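PDB 4G79: spindle assembly abnormal protein 6 from Caenorhabditis elegans, which forms the central scaffold of the centriole, its N-terminal domains linking coiled-coil homodimers and helping to set the ninefold symmetry. Local coordinates for residues T47-R59 against F65-Q77. Numbering follows the deposited sequence.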
loop_
_atom_site.group_PDB
_atom_site.type_symbol
_atom_site.label_atom_id
_atom_site.label_comp_id
_atom_site.label_asym_id
_atom_site.label_seq_id
_atom_site.Cartn_x
_atom_site.Cartn_y
_atom_site.Cartn_z
ATOM N N THR A 47 -13.485 30.437 -7.294
ATOM C CA THR A 47 -13.836 30.540 -8.716
ATOM C C THR A 47 -15.006 29.609 -9.070
ATOM O O THR A 47 -15.967 30.084 -9.655
ATOM C CB THR A 47 -12.615 30.302 -9.635
ATOM O OG1 THR A 47 -11.594 31.243 -9.297
ATOM C CG2 THR A 47 -12.954 30.461 -11.124
ATOM N N SER A 48 -14.925 28.312 -8.741
ATOM C CA SER A 48 -15.979 27.357 -9.126
ATOM C C SER A 48 -17.110 27.185 -8.095
ATOM O O SER A 48 -18.159 26.656 -8.448
ATOM C CB SER A 48 -15.368 25.988 -9.412
ATOM O OG SER A 48 -14.845 25.421 -8.224
ATOM N N GLY A 49 -16.871 27.546 -6.842
ATOM C CA GLY A 49 -17.846 27.353 -5.777
ATOM C C GLY A 49 -17.875 25.911 -5.279
ATOM O O GLY A 49 -18.696 25.560 -4.432
ATOM N N GLU A 50 -16.989 25.056 -5.797
ATOM C CA GLU A 50 -16.987 23.648 -5.418
ATOM C C GLU A 50 -16.248 23.409 -4.081
ATOM O O GLU A 50 -15.383 24.198 -3.667
ATOM C CB GLU A 50 -16.399 22.775 -6.549
ATOM C CG GLU A 50 -14.881 22.629 -6.500
ATOM C CD GLU A 50 -14.280 21.869 -7.666
ATOM O OE1 GLU A 50 -14.480 20.633 -7.741
ATOM O OE2 GLU A 50 -13.595 22.516 -8.493
ATOM N N LYS A 51 -16.586 22.290 -3.423
ATOM C CA LYS A 51 -15.971 21.930 -2.144
ATOM C C LYS A 51 -14.540 21.487 -2.361
ATOM O O LYS A 51 -14.244 20.676 -3.254
ATOM C CB LYS A 51 -16.778 20.829 -1.435
ATOM C CG LYS A 51 -16.111 20.327 -0.145
ATOM C CD LYS A 51 -16.928 19.193 0.457
ATOM C CE LYS A 51 -16.250 18.652 1.684
ATOM N NZ LYS A 51 -16.938 17.422 2.174
ATOM N N GLU A 52 -13.661 22.037 -1.518
ATOM C CA GLU A 52 -12.244 21.754 -1.475
ATOM C C GLU A 52 -11.885 21.313 -0.108
ATOM O O GLU A 52 -12.414 21.881 0.840
ATOM C CB GLU A 52 -11.456 23.051 -1.752
ATOM C CG GLU A 52 -11.268 23.364 -3.209
ATOM C CD GLU A 52 -10.581 24.686 -3.467
ATOM O OE1 GLU A 52 -10.541 25.554 -2.562
ATOM O OE2 GLU A 52 -10.096 24.859 -4.605
ATOM N N LEU A 53 -10.964 20.351 0.025
ATOM C CA LEU A 53 -10.380 20.037 1.334
ATOM C C LEU A 53 -9.069 20.752 1.357
ATOM O O LEU A 53 -8.445 20.822 0.302
ATOM C CB LEU A 53 -10.167 18.539 1.564
ATOM C CG LEU A 53 -11.412 17.678 1.693
ATOM C CD1 LEU A 53 -10.992 16.220 1.893
ATOM C CD2 LEU A 53 -12.278 18.142 2.878
ATOM N N LYS A 54 -8.639 21.311 2.498
ATOM C CA LYS A 54 -7.349 22.000 2.550
ATOM C C LYS A 54 -6.489 21.338 3.612
ATOM O O LYS A 54 -6.974 21.123 4.706
ATOM C CB LYS A 54 -7.539 23.503 2.838
ATOM C CG LYS A 54 -6.236 24.294 2.853
ATOM C CD LYS A 54 -6.523 25.742 2.641
ATOM C CE LYS A 54 -5.245 26.554 2.764
ATOM N NZ LYS A 54 -4.516 26.599 1.470
ATOM N N PHE A 55 -5.230 20.973 3.277
ATOM C CA PHE A 55 -4.289 20.362 4.232
ATOM C C PHE A 55 -3.210 21.353 4.493
ATOM O O PHE A 55 -2.702 21.940 3.536
ATOM C CB PHE A 55 -3.697 19.048 3.689
ATOM C CG PHE A 55 -4.687 17.922 3.643
ATOM C CD1 PHE A 55 -5.585 17.808 2.586
ATOM C CD2 PHE A 55 -4.713 16.956 4.646
ATOM C CE1 PHE A 55 -6.506 16.755 2.549
ATOM C CE2 PHE A 55 -5.633 15.906 4.598
ATOM C CZ PHE A 55 -6.531 15.829 3.562
ATOM N N GLU A 56 -2.891 21.611 5.765
ATOM C CA GLU A 56 -1.877 22.623 6.095
ATOM C C GLU A 56 -0.966 22.110 7.156
ATOM O O GLU A 56 -1.430 21.563 8.166
ATOM C CB GLU A 56 -2.499 23.946 6.577
ATOM C CG GLU A 56 -3.353 24.712 5.566
ATOM C CD GLU A 56 -4.112 25.872 6.184
ATOM O OE1 GLU A 56 -5.246 25.646 6.668
ATOM O OE2 GLU A 56 -3.562 26.997 6.218
ATOM N N ILE A 57 0.349 22.275 6.935
ATOM C CA ILE A 57 1.321 21.858 7.949
ATOM C C ILE A 57 2.219 23.052 8.313
ATOM O O ILE A 57 2.502 23.919 7.480
ATOM C CB ILE A 57 2.148 20.606 7.601
ATOM C CG1 ILE A 57 3.072 20.801 6.392
ATOM C CG2 ILE A 57 1.313 19.281 7.557
ATOM C CD1 ILE A 57 4.130 19.703 6.305
ATOM N N SER A 58 2.609 23.109 9.580
ATOM C CA SER A 58 3.515 24.130 10.114
ATOM C C SER A 58 4.244 23.563 11.296
ATOM O O SER A 58 3.847 22.525 11.831
ATOM C CB SER A 58 2.758 25.396 10.520
ATOM O OG SER A 58 1.775 25.117 11.504
ATOM N N ARG A 59 5.336 24.227 11.711
ATOM C CA ARG A 59 6.080 23.837 12.913
ATOM C C ARG A 59 6.823 25.068 13.418
ATOM O O ARG A 59 7.274 25.905 12.613
ATOM C CB ARG A 59 6.991 22.619 12.710
ATOM C CG ARG A 59 8.269 22.904 11.951
ATOM C CD ARG A 59 9.033 21.617 11.753
ATOM N NE ARG A 59 10.323 21.875 11.126
ATOM C CZ ARG A 59 11.459 21.332 11.525
ATOM N NH1 ARG A 59 11.475 20.484 12.551
ATOM N NH2 ARG A 59 12.590 21.614 10.893
ATOM N N PHE A 65 8.664 26.760 7.290
ATOM C CA PHE A 65 8.007 25.465 7.264
ATOM C C PHE A 65 6.504 25.709 7.317
ATOM O O PHE A 65 5.900 25.706 8.381
ATOM C CB PHE A 65 8.501 24.583 8.424
ATOM C CG PHE A 65 8.135 23.130 8.291
ATOM C CD1 PHE A 65 6.858 22.680 8.630
ATOM C CD2 PHE A 65 9.043 22.215 7.771
ATOM C CE1 PHE A 65 6.516 21.337 8.494
ATOM C CE2 PHE A 65 8.692 20.870 7.626
ATOM C CZ PHE A 65 7.440 20.441 8.007
ATOM N N LEU A 66 5.928 26.045 6.175
ATOM C CA LEU A 66 4.514 26.368 6.047
ATOM C C LEU A 66 4.070 25.854 4.685
ATOM O O LEU A 66 4.517 26.377 3.660
ATOM C CB LEU A 66 4.317 27.904 6.211
ATOM C CG LEU A 66 2.891 28.408 6.387
ATOM C CD1 LEU A 66 2.089 27.566 7.398
ATOM C CD2 LEU A 66 2.881 29.887 6.739
ATOM N N PHE A 67 3.300 24.755 4.672
ATOM C CA PHE A 67 2.922 24.125 3.408
ATOM C C PHE A 67 1.457 23.797 3.351
ATOM O O PHE A 67 0.869 23.449 4.378
ATOM C CB PHE A 67 3.733 22.836 3.185
ATOM C CG PHE A 67 5.231 23.026 3.274
ATOM C CD1 PHE A 67 5.966 23.383 2.157
ATOM C CD2 PHE A 67 5.904 22.829 4.476
ATOM C CE1 PHE A 67 7.345 23.594 2.249
ATOM C CE2 PHE A 67 7.286 23.031 4.563
ATOM C CZ PHE A 67 7.993 23.430 3.454
ATOM N N SER A 68 0.867 23.868 2.143
ATOM C CA SER A 68 -0.538 23.504 2.015
ATOM C C SER A 68 -0.865 22.980 0.631
ATOM O O SER A 68 -0.117 23.169 -0.329
ATOM C CB SER A 68 -1.445 24.692 2.338
ATOM O OG SER A 68 -1.427 25.694 1.335
ATOM N N GLU A 69 -2.008 22.327 0.541
ATOM C CA GLU A 69 -2.564 21.874 -0.721
ATOM C C GLU A 69 -4.057 21.755 -0.552
ATOM O O GLU A 69 -4.561 21.445 0.542
ATOM C CB GLU A 69 -1.948 20.546 -1.222
ATOM C CG GLU A 69 -2.499 20.018 -2.554
ATOM C CD GLU A 69 -2.349 20.940 -3.753
ATOM O OE1 GLU A 69 -1.675 20.534 -4.726
ATOM O OE2 GLU A 69 -2.902 22.064 -3.726
ATOM N N THR A 70 -4.758 22.025 -1.637
ATOM C CA THR A 70 -6.207 21.940 -1.649
ATOM C C THR A 70 -6.579 20.735 -2.536
ATOM O O THR A 70 -5.921 20.487 -3.547
ATOM C CB THR A 70 -6.785 23.328 -2.048
ATOM O OG1 THR A 70 -8.135 23.475 -1.624
ATOM C CG2 THR A 70 -6.607 23.671 -3.518
ATOM N N LEU A 71 -7.596 19.983 -2.134
ATOM C CA LEU A 71 -8.073 18.811 -2.862
ATOM C C LEU A 71 -9.514 18.980 -3.220
ATOM O O LEU A 71 -10.334 19.017 -2.310
ATOM C CB LEU A 71 -7.962 17.579 -1.962
ATOM C CG LEU A 71 -6.841 16.569 -2.143
ATOM C CD1 LEU A 71 -7.128 15.343 -1.263
ATOM C CD2 LEU A 71 -6.768 16.046 -3.560
ATOM N N ASN A 72 -9.844 18.976 -4.495
ATOM C CA ASN A 72 -11.254 19.000 -4.920
ATOM C C ASN A 72 -11.677 17.549 -5.251
ATOM O O ASN A 72 -10.863 16.632 -5.106
ATOM C CB ASN A 72 -11.482 19.993 -6.084
ATOM C CG ASN A 72 -10.738 19.688 -7.364
ATOM O OD1 ASN A 72 -10.203 18.597 -7.580
ATOM N ND2 ASN A 72 -10.747 20.629 -8.281
ATOM N N ASN A 73 -12.956 17.316 -5.654
ATOM C CA ASN A 73 -13.411 15.972 -5.940
ATOM C C ASN A 73 -12.600 15.306 -7.061
ATOM O O ASN A 73 -12.286 14.117 -6.961
ATOM C CB ASN A 73 -14.896 15.978 -6.286
ATOM C CG ASN A 73 -15.458 14.582 -6.497
ATOM O OD1 ASN A 73 -15.238 13.674 -5.694
ATOM N ND2 ASN A 73 -16.140 14.378 -7.598
ATOM N N GLU A 74 -12.297 16.053 -8.129
ATOM C CA GLU A 74 -11.567 15.543 -9.299
ATOM C C GLU A 74 -10.128 15.125 -8.936
ATOM O O GLU A 74 -9.681 14.053 -9.363
ATOM C CB GLU A 74 -11.551 16.593 -10.429
ATOM C CG GLU A 74 -12.933 16.869 -11.007
ATOM C CD GLU A 74 -13.864 17.762 -10.201
ATOM O OE1 GLU A 74 -13.402 18.417 -9.233
ATOM O OE2 GLU A 74 -15.067 17.811 -10.552
ATOM N N LYS A 75 -9.424 15.951 -8.137
ATOM C CA LYS A 75 -8.046 15.688 -7.713
ATOM C C LYS A 75 -8.029 14.515 -6.748
ATOM O O LYS A 75 -7.130 13.672 -6.818
ATOM C CB LYS A 75 -7.398 16.931 -7.096
ATOM C CG LYS A 75 -7.015 17.985 -8.125
ATOM C CD LYS A 75 -6.374 19.210 -7.488
ATOM C CE LYS A 75 -6.183 20.302 -8.517
ATOM N NZ LYS A 75 -5.394 21.445 -7.981
ATOM N N TYR A 76 -9.061 14.417 -5.899
ATOM C CA TYR A 76 -9.220 13.280 -4.991
ATOM C C TYR A 76 -9.357 11.968 -5.760
ATOM O O TYR A 76 -8.857 10.954 -5.288
ATOM C CB TYR A 76 -10.426 13.441 -4.058
ATOM C CG TYR A 76 -10.585 12.234 -3.168
ATOM C CD1 TYR A 76 -9.685 11.990 -2.131
ATOM C CD2 TYR A 76 -11.538 11.258 -3.447
ATOM C CE1 TYR A 76 -9.750 10.817 -1.380
ATOM C CE2 TYR A 76 -11.604 10.074 -2.709
ATOM C CZ TYR A 76 -10.709 9.866 -1.667
ATOM O OH TYR A 76 -10.807 8.737 -0.891
ATOM N N GLN A 77 -10.071 11.958 -6.911
ATOM C CA GLN A 77 -10.236 10.731 -7.702
ATOM C C GLN A 77 -8.874 10.201 -8.170
ATOM O O GLN A 77 -8.668 8.987 -8.147
ATOM C CB GLN A 77 -11.187 10.919 -8.901
ATOM C CG GLN A 77 -12.644 11.263 -8.549
ATOM C CD GLN A 77 -13.246 10.474 -7.405
ATOM O OE1 GLN A 77 -13.120 9.242 -7.300
ATOM N NE2 GLN A 77 -13.947 11.173 -6.529
HETATM O O HOH W 1 -15.210 19.246 -5.328
HETATM O O HOH W 2 -2.242 28.053 2.111
#
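R59 lays its aliphatic chain across one face of the F65 ring, with CD 3.8 Å from the ring centroid and almost on its normal, a CH-pi contact. NE follows over the same face, 3.6 Å from F65 CD2, but the guanidinium is turned 61° from the ring and its CZ is too distant for more than a weak cation-pi attraction; R59 NH1 instead bonds T34 OG1. CG of F65 stands anti to the backbone N (chi1 -166°), which places the ring across the R59 chain, while F67 CE2 meets the opposite face of the F65 ring edge-on, offset toward the rim. I57 reaches F65 obliquely, its CD1 3.6 Å from F65 CE1, and sets CG1 at the edge of the F67 ring. This apolar row continues through F55, whose CE1 lies 4.1 Å from L71 CD1, and L53; I136 and L138 of the adjoining strand 132-140, and I109 and L111 of strand 106-111, pack against parts of it. E69 shares this side, but its end turns away, OE2 accepting from T70 N.

Six backbone bonds, two at each of the pairs L53-L71, F55-E69 and I57-F67, fix the register. K54, E56, S68 and T70 project to the other face. There K54 extends until a bend at chi4 (86°) brings NZ to 3.2 Å from S68 OG, and one water touches both atoms. E56 passes CG alongside S68 CB and pairs its carboxylate with K6.

N72 OD1 caps the helix beginning at N73 by accepting from K75 N at 2.8 Å, while its ND2 bonds E50 OE2 only weakly. A water bridging E50 OE1, K51 O and N73 N ties the turn to the helix start. Together these contacts form an antiparallel beta hairpin running into an Asn-capped helix, within the globular, XRCC4-like N-terminal domain of SAS-6.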